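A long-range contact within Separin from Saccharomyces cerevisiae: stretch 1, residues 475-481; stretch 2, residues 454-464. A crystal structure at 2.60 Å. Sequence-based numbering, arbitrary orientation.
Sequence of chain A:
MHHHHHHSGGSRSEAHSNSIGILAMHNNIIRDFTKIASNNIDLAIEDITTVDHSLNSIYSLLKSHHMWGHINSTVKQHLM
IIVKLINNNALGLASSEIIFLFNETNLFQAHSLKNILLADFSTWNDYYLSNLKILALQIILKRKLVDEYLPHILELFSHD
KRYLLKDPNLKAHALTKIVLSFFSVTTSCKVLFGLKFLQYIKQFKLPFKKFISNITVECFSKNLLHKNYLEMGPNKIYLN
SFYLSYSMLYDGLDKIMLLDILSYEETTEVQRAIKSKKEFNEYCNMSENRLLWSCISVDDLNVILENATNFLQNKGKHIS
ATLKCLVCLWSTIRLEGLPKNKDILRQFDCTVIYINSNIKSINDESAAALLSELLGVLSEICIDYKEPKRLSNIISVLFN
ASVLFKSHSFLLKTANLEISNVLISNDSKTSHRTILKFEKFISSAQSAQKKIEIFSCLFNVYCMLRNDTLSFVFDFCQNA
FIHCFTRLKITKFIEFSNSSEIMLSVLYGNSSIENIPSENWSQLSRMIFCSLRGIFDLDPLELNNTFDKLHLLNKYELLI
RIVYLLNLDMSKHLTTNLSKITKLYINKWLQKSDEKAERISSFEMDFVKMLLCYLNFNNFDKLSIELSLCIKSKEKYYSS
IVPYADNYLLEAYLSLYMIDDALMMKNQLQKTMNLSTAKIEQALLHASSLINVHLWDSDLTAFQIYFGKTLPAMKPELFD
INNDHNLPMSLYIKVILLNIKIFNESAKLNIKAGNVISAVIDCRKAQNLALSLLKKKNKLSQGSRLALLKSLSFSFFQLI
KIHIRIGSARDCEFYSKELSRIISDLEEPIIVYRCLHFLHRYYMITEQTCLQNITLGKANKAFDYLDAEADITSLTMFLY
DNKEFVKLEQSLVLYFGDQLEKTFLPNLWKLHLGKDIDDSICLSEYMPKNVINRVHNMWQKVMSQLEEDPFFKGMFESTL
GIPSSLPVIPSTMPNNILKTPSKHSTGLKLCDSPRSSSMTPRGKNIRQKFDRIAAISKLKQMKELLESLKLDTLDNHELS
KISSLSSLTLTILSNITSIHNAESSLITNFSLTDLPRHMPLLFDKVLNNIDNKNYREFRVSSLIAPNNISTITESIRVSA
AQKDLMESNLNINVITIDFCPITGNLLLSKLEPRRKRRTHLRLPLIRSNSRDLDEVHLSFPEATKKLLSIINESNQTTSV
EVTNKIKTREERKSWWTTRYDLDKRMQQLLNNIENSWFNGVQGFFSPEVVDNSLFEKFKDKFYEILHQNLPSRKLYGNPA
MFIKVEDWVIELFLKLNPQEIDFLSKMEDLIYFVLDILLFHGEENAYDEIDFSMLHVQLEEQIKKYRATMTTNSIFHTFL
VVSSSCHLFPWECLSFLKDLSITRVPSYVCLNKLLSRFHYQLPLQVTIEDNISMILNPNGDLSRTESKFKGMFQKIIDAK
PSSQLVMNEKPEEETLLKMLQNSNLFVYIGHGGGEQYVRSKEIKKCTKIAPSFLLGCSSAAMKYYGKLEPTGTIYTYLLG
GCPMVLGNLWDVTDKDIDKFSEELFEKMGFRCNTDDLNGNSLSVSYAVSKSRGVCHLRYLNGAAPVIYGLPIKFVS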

ATOM      1  N   ASP A 475      21.724 -21.260  -0.608  1.00 55.35           N
ATOM      2  CA  ASP A 475      22.595 -20.456   0.198  1.00 55.53           C
ATOM      3  C   ASP A 475      23.923 -20.248  -0.501  1.00 61.66           C
ATOM      4  O   ASP A 475      24.435 -19.154  -0.526  1.00 62.51           O
ATOM      5  CB  ASP A 475      22.784 -21.201   1.501  1.00 62.66           C
ATOM      6  CG  ASP A 475      23.513 -20.428   2.509  1.00 65.20           C
ATOM      7  OD1 ASP A 475      23.554 -19.212   2.405  1.00 70.45           O
ATOM      8  OD2 ASP A 475      24.047 -21.041   3.429  1.00 77.58           O
ATOM      9  N   PHE A 476      24.476 -21.302  -1.072  1.00 58.34           N
ATOM     10  CA  PHE A 476      25.730 -21.218  -1.777  1.00 55.35           C
ATOM     11  C   PHE A 476      25.635 -20.439  -3.063  1.00 54.33           C
ATOM     12  O   PHE A 476      26.496 -19.668  -3.378  1.00 55.25           O
ATOM     13  CB  PHE A 476      26.243 -22.617  -2.101  1.00 59.80           C
ATOM     14  CG  PHE A 476      27.465 -22.623  -2.962  1.00 55.34           C
ATOM     15  CD1 PHE A 476      27.359 -22.552  -4.314  1.00 55.24           C
ATOM     16  CD2 PHE A 476      28.707 -22.681  -2.410  1.00 58.18           C
ATOM     17  CE1 PHE A 476      28.468 -22.530  -5.103  1.00 54.84           C
ATOM     18  CE2 PHE A 476      29.824 -22.667  -3.192  1.00 57.54           C
ATOM     19  CZ  PHE A 476      29.703 -22.586  -4.542  1.00 56.74           C
ATOM     20  N   CYS A 477      24.568 -20.634  -3.808  1.00 52.52           N
ATOM     21  CA  CYS A 477      24.421 -19.970  -5.078  1.00 57.68           C
ATOM     22  C   CYS A 477      24.067 -18.519  -5.008  1.00 58.88           C
ATOM     23  O   CYS A 477      24.469 -17.758  -5.850  1.00 50.27           O
ATOM     24  CB  CYS A 477      23.391 -20.682  -5.917  1.00 55.29           C
ATOM     25  SG  CYS A 477      23.997 -22.176  -6.671  1.00 61.49           S
ATOM     26  N   GLN A 478      23.303 -18.139  -4.007  1.00 57.98           N
ATOM     27  CA  GLN A 478      22.911 -16.759  -3.892  1.00 62.83           C
ATOM     28  C   GLN A 478      24.061 -15.928  -3.439  1.00 60.95           C
ATOM     29  O   GLN A 478      24.257 -14.844  -3.921  1.00 56.19           O
ATOM     30  CB  GLN A 478      21.725 -16.596  -2.980  1.00 64.94           C
ATOM     31  CG  GLN A 478      20.506 -16.141  -3.737  1.00 64.56           C
ATOM     32  CD  GLN A 478      19.254 -16.539  -3.053  1.00 67.33           C
ATOM     33  OE1 GLN A 478      19.165 -16.481  -1.843  1.00 74.58           O
ATOM     34  NE2 GLN A 478      18.281 -16.957  -3.816  1.00 62.96           N
ATOM     35  N   ASN A 479      24.827 -16.447  -2.506  1.00 59.99           N
ATOM     36  CA  ASN A 479      26.004 -15.731  -2.051  1.00 62.71           C
ATOM     37  C   ASN A 479      27.072 -15.611  -3.133  1.00 64.86           C
ATOM     38  O   ASN A 479      27.756 -14.586  -3.223  1.00 63.82           O
ATOM     39  CB  ASN A 479      26.583 -16.402  -0.826  1.00 65.63           C
ATOM     40  CG  ASN A 479      25.908 -15.949   0.428  1.00 71.24           C
ATOM     41  OD1 ASN A 479      26.430 -15.104   1.149  1.00 80.77           O
ATOM     42  ND2 ASN A 479      24.717 -16.473   0.687  1.00 72.88           N
ATOM     43  N   ALA A 480      27.211 -16.654  -3.954  1.00 63.95           N
ATOM     44  CA  ALA A 480      28.164 -16.629  -5.064  1.00 62.26           C
ATOM     45  C   ALA A 480      27.703 -15.588  -6.067  1.00 59.89           C
ATOM     46  O   ALA A 480      28.500 -14.977  -6.778  1.00 56.09           O
ATOM     47  CB  ALA A 480      28.278 -18.008  -5.724  1.00 58.54           C
ATOM     48  N   PHE A 481      26.395 -15.393  -6.118  1.00 62.01           N
ATOM     49  CA  PHE A 481      25.825 -14.401  -7.012  1.00 63.94           C
ATOM     50  C   PHE A 481      26.086 -12.984  -6.517  1.00 62.88           C
ATOM     51  O   PHE A 481      26.647 -12.155  -7.239  1.00 59.60           O
ATOM     52  CB  PHE A 481      24.339 -14.614  -7.158  1.00 58.97           C
ATOM     53  CG  PHE A 481      23.703 -13.662  -8.105  1.00 60.92           C
ATOM     54  CD1 PHE A 481      23.222 -12.437  -7.658  1.00 56.78           C
ATOM     55  CD2 PHE A 481      23.587 -13.981  -9.446  1.00 54.83           C
ATOM     56  CE1 PHE A 481      22.645 -11.560  -8.519  1.00 54.41           C
ATOM     57  CE2 PHE A 481      22.992 -13.093 -10.315  1.00 63.67           C
ATOM     58  CZ  PHE A 481      22.520 -11.878  -9.844  1.00 59.66           C
TER
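Stretch 2, residues 454-464: IFSCLFNVYCM

Packing of residues 454-464 of Separin against the helix formed by residues 475-481. Stretch 1 is helical throughout and belongs to a longer helix that extends beyond it in both directions. Stretch 2 enters as a helix, already under way at I454, passes through an extended N460 (phi/psi -149°/130°), and re-coils into a 3-10 segment at 461-464. The two helices run nearly antiparallel, with 166° between their N-to-C directions, and their axes approach to 12.1 Å, a spacing that leaves room for side chains between the backbones. The register runs in the antiparallel sense: A480 lies nearest F459, CA to CA 7.5 Å, whereas F476, one turn earlier, lies nearest M464, CA to CA 8.3 Å.

The contact buries 333 Å² summed over both sides, with no hydrogen bond across it; it is held by apolar packing. F476 contributes most. Its CA-to-CB bond points toward stretch 2, and chi1 in the t well (174°) with chi2 at -85° carries the ring outward among L458, F459 and C463. The closest approach is F476 CZ to L458 CD1, 3.6 Å; F476 CE2 lies 4.2 Å from C463 CB, and F476 CE1 lies 4.4 Å from F459 CD1. M464 brings its sulfur to the same ring, with SD 5.0 Å from the centroid of the F476 ring in an oblique approach. Its CA-to-CB bond points sideways, but three successive m torsions (-54°, -60°, -47°) fold the chain so that its end comes nearer.

A480, one turn on from F476, also points toward stretch 2. A480 CB lies 4.3 Å from L458 CD1 and 4.5 Å from F459 CD1, the latter at the edge of the F459 ring. L458 CD1 thus touches both F476 and A480; L458 starts sideways, and its t, m conformation (177°, -62°) brings this methyl to stretch 1. F459 likewise leaves its backbone sideways, and chi1 of -161° (t) with chi2 of 76° swings the ring closer. C477, with chi1 in the m well (-78°), sets SG 4.1 Å from F459 CE1 and 5.3 Å from the centroid of the F459 ring, again obliquely. F455 follows the same pattern as L458 and F459: sideways at CB, t at chi1 (178°), its ring edge reaching a backbone atom, with F455 CE1 4.0 Å from A480 O.

Two asparagine side chains serve the local backbone instead. N460 points away from stretch 1, and with chi1 at 179° its OD1 accepts a hydrogen bond from Y462 N (3.1 Å), tying the turn into the 3-10 segment; C463 N to N460 O (2.9 Å) and M464 N to V461 O (2.9 Å) continue the coil. In stretch 1, N479 adopts the m rotamer (-85°) and folds back along its own helix, donating from ND2 to D475 O at 3.0 Å. D475, Q478 and N479 do not reach stretch 2, and F481 points away from it.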

ATOM      1  N   ILE A 454      38.739 -17.321 -12.535  1.00 60.10           N
ATOM      2  CA  ILE A 454      38.796 -17.539 -11.095  1.00 58.46           C
ATOM      3  C   ILE A 454      37.416 -17.923 -10.572  1.00 60.03           C
ATOM      4  O   ILE A 454      37.293 -18.747  -9.664  1.00 60.31           O
ATOM      5  CB  ILE A 454      39.308 -16.287 -10.356  1.00 61.30           C
ATOM      6  CG1 ILE A 454      40.762 -16.000 -10.752  1.00 63.61           C
ATOM      7  CG2 ILE A 454      39.144 -16.432  -8.843  1.00 58.36           C
ATOM      8  CD1 ILE A 454      41.711 -17.176 -10.538  1.00 64.96           C
ATOM      9  N   PHE A 455      36.385 -17.358 -11.162  1.00 57.85           N
ATOM     10  CA  PHE A 455      35.040 -17.585 -10.691  1.00 56.86           C
ATOM     11  C   PHE A 455      34.671 -19.036 -10.804  1.00 57.87           C
ATOM     12  O   PHE A 455      33.951 -19.567  -9.989  1.00 54.33           O
ATOM     13  CB  PHE A 455      34.035 -16.749 -11.468  1.00 59.79           C
ATOM     14  CG  PHE A 455      32.628 -16.992 -11.054  1.00 57.00           C
ATOM     15  CD1 PHE A 455      32.181 -16.568  -9.839  1.00 52.97           C
ATOM     16  CD2 PHE A 455      31.772 -17.681 -11.865  1.00 52.74           C
ATOM     17  CE1 PHE A 455      30.901 -16.817  -9.444  1.00 51.65           C
ATOM     18  CE2 PHE A 455      30.492 -17.938 -11.476  1.00 54.17           C
ATOM     19  CZ  PHE A 455      30.057 -17.501 -10.264  1.00 52.57           C
ATOM     20  N   SER A 456      35.193 -19.685 -11.823  1.00 57.61           N
ATOM     21  CA  SER A 456      34.811 -21.037 -12.158  1.00 59.48           C
ATOM     22  C   SER A 456      35.449 -22.069 -11.268  1.00 55.14           C
ATOM     23  O   SER A 456      35.006 -23.191 -11.208  1.00 56.19           O
ATOM     24  CB  SER A 456      35.192 -21.326 -13.591  1.00 55.22           C
ATOM     25  OG  SER A 456      34.121 -21.887 -14.281  1.00 58.71           O
ATOM     26  N   CYS A 457      36.519 -21.691 -10.601  1.00 57.72           N
ATOM     27  CA  CYS A 457      37.109 -22.514  -9.590  1.00 55.73           C
ATOM     28  C   CYS A 457      36.188 -22.588  -8.408  1.00 55.33           C
ATOM     29  O   CYS A 457      36.199 -23.554  -7.694  1.00 58.11           O
ATOM     30  CB  CYS A 457      38.459 -21.955  -9.174  1.00 56.58           C
ATOM     31  SG  CYS A 457      39.705 -21.914 -10.460  1.00 59.09           S
ATOM     32  N   LEU A 458      35.374 -21.573  -8.199  1.00 59.09           N
ATOM     33  CA  LEU A 458      34.477 -21.594  -7.072  1.00 52.39           C
ATOM     34  C   LEU A 458      33.116 -22.077  -7.486  1.00 52.43           C
ATOM     35  O   LEU A 458      32.484 -22.802  -6.777  1.00 51.38           O
ATOM     36  CB  LEU A 458      34.371 -20.205  -6.477  1.00 60.52           C
ATOM     37  CG  LEU A 458      33.445 -19.890  -5.313  1.00 59.31           C
ATOM     38  CD1 LEU A 458      32.020 -20.137  -5.714  1.00 61.13           C
ATOM     39  CD2 LEU A 458      33.787 -20.626  -4.056  1.00 55.48           C
ATOM     40  N   PHE A 459      32.651 -21.665  -8.640  1.00 53.02           N
ATOM     41  CA  PHE A 459      31.347 -22.114  -9.079  1.00 52.96           C
ATOM     42  C   PHE A 459      31.549 -23.464  -9.720  1.00 44.73           C
ATOM     43  O   PHE A 459      31.686 -23.594 -10.938  1.00 52.01           O
ATOM     44  CB  PHE A 459      30.689 -21.107 -10.017  1.00 58.23           C
ATOM     45  CG  PHE A 459      29.217 -21.284 -10.145  1.00 51.34           C
ATOM     46  CD1 PHE A 459      28.374 -20.867  -9.138  1.00 52.97           C
ATOM     47  CD2 PHE A 459      28.675 -21.875 -11.272  1.00 53.65           C
ATOM     48  CE1 PHE A 459      26.990 -21.025  -9.247  1.00 52.33           C
ATOM     49  CE2 PHE A 459      27.297 -22.039 -11.395  1.00 54.09           C
ATOM     50  CZ  PHE A 459      26.458 -21.617 -10.379  1.00 56.32           C
ATOM     51  N   ASN A 460      31.584 -24.467  -8.853  1.00 45.68           N
ATOM     52  CA  ASN A 460      31.998 -25.823  -9.212  1.00 47.44           C
ATOM     53  C   ASN A 460      31.246 -26.812  -8.346  1.00 47.93           C
ATOM     54  O   ASN A 460      31.231 -26.669  -7.128  1.00 49.29           O
ATOM     55  CB  ASN A 460      33.529 -25.978  -9.038  1.00 53.25           C
ATOM     56  CG  ASN A 460      34.035 -27.381  -9.361  1.00 46.93           C
ATOM     57  OD1 ASN A 460      34.105 -28.248  -8.483  1.00 46.20           O
ATOM     58  ND2 ASN A 460      34.429 -27.591 -10.619  1.00 45.71           N
ATOM     59  N   VAL A 461      30.636 -27.812  -8.974  1.00 47.42           N
ATOM     60  CA  VAL A 461      29.777 -28.750  -8.260  1.00 41.89           C
ATOM     61  C   VAL A 461      30.430 -29.528  -7.094  1.00 51.95           C
ATOM     62  O   VAL A 461      29.722 -29.869  -6.144  1.00 56.90           O
ATOM     63  CB  VAL A 461      29.165 -29.771  -9.234  1.00 39.47           C
ATOM     64  CG1 VAL A 461      30.185 -30.745  -9.688  1.00 45.75           C
ATOM     65  CG2 VAL A 461      28.029 -30.509  -8.579  1.00 48.06           C
ATOM     66  N   TYR A 462      31.739 -29.807  -7.114  1.00 46.57           N
ATOM     67  CA  TYR A 462      32.312 -30.585  -6.012  1.00 52.94           C
ATOM     68  C   TYR A 462      32.379 -29.708  -4.775  1.00 47.56           C
ATOM     69  O   TYR A 462      32.596 -30.193  -3.671  1.00 46.89           O
ATOM     70  CB  TYR A 462      33.704 -31.186  -6.357  1.00 50.97           C
ATOM     71  CG  TYR A 462      33.600 -32.258  -7.413  1.00 40.15           C
ATOM     72  CD1 TYR A 462      33.126 -33.530  -7.094  1.00 48.08           C
ATOM     73  CD2 TYR A 462      33.916 -31.989  -8.732  1.00 40.91           C
ATOM     74  CE1 TYR A 462      32.995 -34.509  -8.062  1.00 46.61           C
ATOM     75  CE2 TYR A 462      33.775 -32.937  -9.696  1.00 42.35           C
ATOM     76  CZ  TYR A 462      33.327 -34.205  -9.366  1.00 45.07           C
ATOM     77  OH  TYR A 462      33.197 -35.165 -10.349  1.00 51.48           O
ATOM     78  N   CYS A 463      32.152 -28.416  -4.953  1.00 48.17           N
ATOM     79  CA  CYS A 463      31.997 -27.525  -3.807  1.00 51.27           C
ATOM     80  C   CYS A 463      30.727 -27.810  -2.980  1.00 53.06           C
ATOM     81  O   CYS A 463      30.645 -27.390  -1.831  1.00 55.39           O
ATOM     82  CB  CYS A 463      32.010 -26.069  -4.267  1.00 42.55           C
ATOM     83  SG  CYS A 463      33.665 -25.410  -4.582  1.00 55.46           S
ATOM     84  N   MET A 464      29.761 -28.531  -3.548  1.00 47.60           N
ATOM     85  CA  MET A 464      28.576 -28.932  -2.797  1.00 49.84           C
ATOM     86  C   MET A 464      28.878 -29.922  -1.673  1.00 56.41           C
ATOM     87  O   MET A 464      28.041 -30.113  -0.789  1.00 61.70           O
ATOM     88  CB  MET A 464      27.530 -29.543  -3.723  1.00 50.03           C
ATOM     89  CG  MET A 464      27.155 -28.661  -4.913  1.00 57.62           C
ATOM     90  SD  MET A 464      26.456 -27.045  -4.491  1.00 54.08           S
ATOM     91  CE  MET A 464      25.282 -27.581  -3.285  1.00 55.77           C
TER